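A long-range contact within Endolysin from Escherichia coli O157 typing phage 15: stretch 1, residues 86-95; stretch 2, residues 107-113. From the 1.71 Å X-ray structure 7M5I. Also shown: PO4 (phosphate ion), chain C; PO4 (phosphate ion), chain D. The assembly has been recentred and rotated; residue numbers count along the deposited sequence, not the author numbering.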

# COMPACT_ATOMS: atom_id res chain seq x y z
N ASN A 86 -0.49 -12.27 7.06
CA ASN A 86 -0.90 -12.00 5.66
C ASN A 86 -2.04 -11.00 5.68
O ASN A 86 -2.11 -10.15 4.79
CB ASN A 86 -1.23 -13.29 4.90
CG ASN A 86 -2.26 -14.14 5.59
OD1 ASN A 86 -1.90 -14.77 6.59
ND2 ASN A 86 -3.48 -14.20 5.08
N GLU A 87 -2.96 -11.05 6.64
CA GLU A 87 -4.01 -10.02 6.75
C GLU A 87 -3.37 -8.65 6.98
O GLU A 87 -3.74 -7.67 6.27
CB GLU A 87 -4.98 -10.33 7.88
CG GLU A 87 -5.92 -11.47 7.58
CD GLU A 87 -6.61 -12.05 8.82
OE1 GLU A 87 -6.32 -11.54 9.95
OE2 GLU A 87 -7.47 -12.92 8.65
N PHE A 88 -2.40 -8.58 7.89
CA PHE A 88 -1.67 -7.32 8.20
C PHE A 88 -0.95 -6.84 6.93
O PHE A 88 -1.10 -5.63 6.56
CB PHE A 88 -0.68 -7.50 9.33
CG PHE A 88 -0.08 -6.20 9.77
CD1 PHE A 88 -0.82 -5.28 10.51
CD2 PHE A 88 1.22 -5.87 9.44
CE1 PHE A 88 -0.26 -4.09 10.96
CE2 PHE A 88 1.79 -4.69 9.89
CZ PHE A 88 1.04 -3.79 10.63
N ASP A 89 -0.22 -7.72 6.26
CA ASP A 89 0.52 -7.33 5.03
C ASP A 89 -0.43 -6.71 4.00
O ASP A 89 -0.09 -5.64 3.38
CB ASP A 89 1.29 -8.49 4.42
CG ASP A 89 2.47 -9.00 5.21
OD1 ASP A 89 2.99 -8.26 6.10
OD2 ASP A 89 2.88 -10.18 4.91
N ALA A 90 -1.56 -7.35 3.76
CA ALA A 90 -2.55 -6.88 2.78
C ALA A 90 -3.11 -5.53 3.19
O ALA A 90 -3.24 -4.61 2.33
CB ALA A 90 -3.64 -7.88 2.57
N LEU A 91 -3.49 -5.36 4.45
CA LEU A 91 -4.07 -4.08 4.93
C LEU A 91 -3.02 -2.97 4.82
O LEU A 91 -3.38 -1.89 4.39
CB LEU A 91 -4.53 -4.25 6.39
CG LEU A 91 -5.71 -5.21 6.56
CD1 LEU A 91 -5.90 -5.48 8.05
CD2 LEU A 91 -6.99 -4.67 5.96
N VAL A 92 -1.76 -3.27 5.09
CA VAL A 92 -0.69 -2.22 4.97
C VAL A 92 -0.49 -1.88 3.49
O VAL A 92 -0.53 -0.70 3.16
CB VAL A 92 0.63 -2.66 5.62
CG1 VAL A 92 1.78 -1.70 5.30
CG2 VAL A 92 0.46 -2.73 7.13
N SER A 93 -0.38 -2.89 2.62
CA SER A 93 -0.28 -2.64 1.14
C SER A 93 -1.41 -1.71 0.66
O SER A 93 -1.15 -0.70 -0.04
CB SER A 93 -0.22 -3.90 0.38
OG SER A 93 -0.07 -3.63 -1.01
N GLU A 94 -2.65 -2.00 0.99
CA GLU A 94 -3.80 -1.22 0.51
C GLU A 94 -3.77 0.18 1.13
O GLU A 94 -4.02 1.20 0.37
CB GLU A 94 -5.13 -1.91 0.76
CG GLU A 94 -6.30 -1.10 0.26
CD GLU A 94 -7.53 -1.83 -0.19
OE1 GLU A 94 -8.54 -1.16 -0.57
OE2 GLU A 94 -7.49 -3.06 -0.23
N THR A 95 -3.48 0.28 2.43
CA THR A 95 -3.45 1.59 3.12
C THR A 95 -2.34 2.46 2.51
O THR A 95 -2.54 3.68 2.39
CB THR A 95 -3.25 1.42 4.64
OG1 THR A 95 -4.29 0.57 5.10
CG2 THR A 95 -3.29 2.73 5.37
P PO4 C . -16.02 2.81 2.18
O1 PO4 C . -17.40 2.33 2.63
O2 PO4 C . -16.12 3.24 0.72
O3 PO4 C . -15.04 1.67 2.32
O4 PO4 C . -15.54 3.99 3.00
P PO4 D . -21.22 -3.24 6.55
O1 PO4 D . -22.51 -3.73 7.19
O2 PO4 D . -21.55 -2.19 5.47
O3 PO4 D . -20.52 -4.43 5.94
O4 PO4 D . -20.31 -2.61 7.61
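Stretch 2 107-113: TFIKRHN

Stretch 2 is a helix throughout, residues 107 to 113, with phi and psi near -60° and -40° until Asn-113, whose psi relaxes to -18°, and the usual i to i-4 hydrogen bonds, such as His-112 N to Phe-108 O at 2.9 Å. It runs almost antiparallel to the helix of stretch 1, with 165° between the N-to-C directions and a signed crossing angle of -165°. The register follows: Leu-91 CA lies 8.4 Å from Ile-109 CA, and Glu-87 CA lies 9.0 Å from His-112 CA. The axes come no closer than 12.3 Å, so the backbones stay apart and long side chains must span the gap. Only 291 Å² is buried, and no hydrogen bond crosses.

On stretch 1, Glu-87, Leu-91 and Glu-94 point toward the partner, spaced four and three residues apart as one helix face demands. Phe-108 and His-112 answer from stretch 2, four residues apart.

Leu-91 is the centre of the contact. Its chi1 of -67° (m) and chi2 of 170° (t) make the rotamer most common for leucine in helices, and its forked end serves two aromatic neighbours. Leu-91 CD2 meets Phe-108 CE1 at 3.7 Å, while Leu-91 CD1 stands over one face of the His-112 imidazole, 4.1 Å from the ring centroid and 2° off the normal, a CH-pi contact.

His-112 takes chi1 t (177°) with chi2 at 74°. Its ring thus offers a face to Leu-91 and an edge to Glu-87, whose OE1 lies near the ring plane, 3.5 Å from His-112 CE1. That carbon is polarised by the two flanking nitrogens, so a carboxylate oxygen is a reasonable neighbour; both nitrogens are hydrogen-bonded elsewhere in the structure. Glu-87 reaches it with chi1 m (-73°) and chi2 t (164°).

Phe-108 adopts chi1 p (71°), a rotamer generally disfavoured within helices for aromatic residues, with chi2 at 81°. The ring reaches Leu-91 and also Glu-94, whose OE1 is 3.8 Å from Phe-108 CE2. Glu-94 is extended, with chi1 at -180° and chi2 at 151°, both t, which carries its carboxylate well away from its own backbone.

Ile-109 leaves its backbone sideways, but chi1 t (-158°) and chi2 p (74°) bring Ile-109 CD1 nearer, 4.4 Å from Leu-91 CD2. Thr-95, with chi1 m (-56°), turns OG1 back to Leu-91 O at 2.7 Å, satisfying its hydroxyl within its own helix.

Arg-111, out of reach of stretch 1, instead carries NE to 2.4 Å from O3 of the chain D phosphate, a very short hydrogen bond.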

# COMPACT_ATOMS: atom_id res chain seq x y z
N THR A 107 -15.13 0.76 5.14
CA THR A 107 -15.92 -0.45 5.42
C THR A 107 -14.99 -1.66 5.63
O THR A 107 -15.31 -2.49 6.50
CB THR A 107 -16.93 -0.71 4.30
OG1 THR A 107 -17.79 0.41 4.22
CG2 THR A 107 -17.71 -1.98 4.53
N PHE A 108 -13.92 -1.81 4.84
CA PHE A 108 -13.09 -3.03 4.96
C PHE A 108 -12.55 -3.13 6.39
O PHE A 108 -12.56 -4.25 6.94
CB PHE A 108 -12.05 -3.16 3.84
CG PHE A 108 -10.88 -2.21 3.85
CD1 PHE A 108 -9.79 -2.44 4.67
CD2 PHE A 108 -10.82 -1.16 2.93
CE1 PHE A 108 -8.67 -1.62 4.61
CE2 PHE A 108 -9.72 -0.32 2.90
CZ PHE A 108 -8.63 -0.55 3.71
N ILE A 109 -12.12 -2.05 7.02
CA ILE A 109 -11.46 -2.15 8.35
C ILE A 109 -12.54 -2.46 9.41
O ILE A 109 -12.22 -3.23 10.36
CB ILE A 109 -10.68 -0.89 8.70
CG1 ILE A 109 -9.61 -1.20 9.76
CG2 ILE A 109 -11.60 0.22 9.15
CD1 ILE A 109 -8.42 -1.99 9.21
N LYS A 110 -13.75 -1.93 9.23
CA LYS A 110 -14.92 -2.25 10.10
C LYS A 110 -15.22 -3.75 10.03
O LYS A 110 -15.40 -4.39 11.07
CB LYS A 110 -16.08 -1.34 9.69
CG LYS A 110 -15.97 0.08 10.22
CD LYS A 110 -17.33 0.83 10.19
CE LYS A 110 -17.28 2.36 10.14
NZ LYS A 110 -16.74 2.91 8.87
N ARG A 111 -15.24 -4.31 8.82
CA ARG A 111 -15.54 -5.74 8.61
C ARG A 111 -14.40 -6.58 9.19
O ARG A 111 -14.69 -7.62 9.85
CB ARG A 111 -15.80 -6.04 7.14
CG ARG A 111 -17.08 -5.40 6.63
CD ARG A 111 -17.31 -5.74 5.18
NE ARG A 111 -18.58 -5.25 4.71
CZ ARG A 111 -19.04 -5.40 3.47
NH1 ARG A 111 -18.36 -6.06 2.57
NH2 ARG A 111 -20.22 -4.89 3.15
N HIS A 112 -13.14 -6.17 8.99
CA HIS A 112 -11.99 -6.89 9.57
C HIS A 112 -12.20 -6.96 11.09
O HIS A 112 -12.09 -8.09 11.65
CB HIS A 112 -10.66 -6.21 9.27
CG HIS A 112 -9.51 -6.89 9.92
ND1 HIS A 112 -9.01 -8.07 9.45
CD2 HIS A 112 -8.83 -6.62 11.03
CE1 HIS A 112 -8.01 -8.45 10.19
NE2 HIS A 112 -7.90 -7.60 11.19
N ASN A 113 -12.55 -5.83 11.70
CA ASN A 113 -12.68 -5.73 13.18
C ASN A 113 -13.91 -6.49 13.68
O ASN A 113 -13.90 -6.83 14.85
CB ASN A 113 -12.62 -4.28 13.65
CG ASN A 113 -11.21 -3.72 13.57
OD1 ASN A 113 -10.23 -4.47 13.66
ND2 ASN A 113 -11.10 -2.41 13.41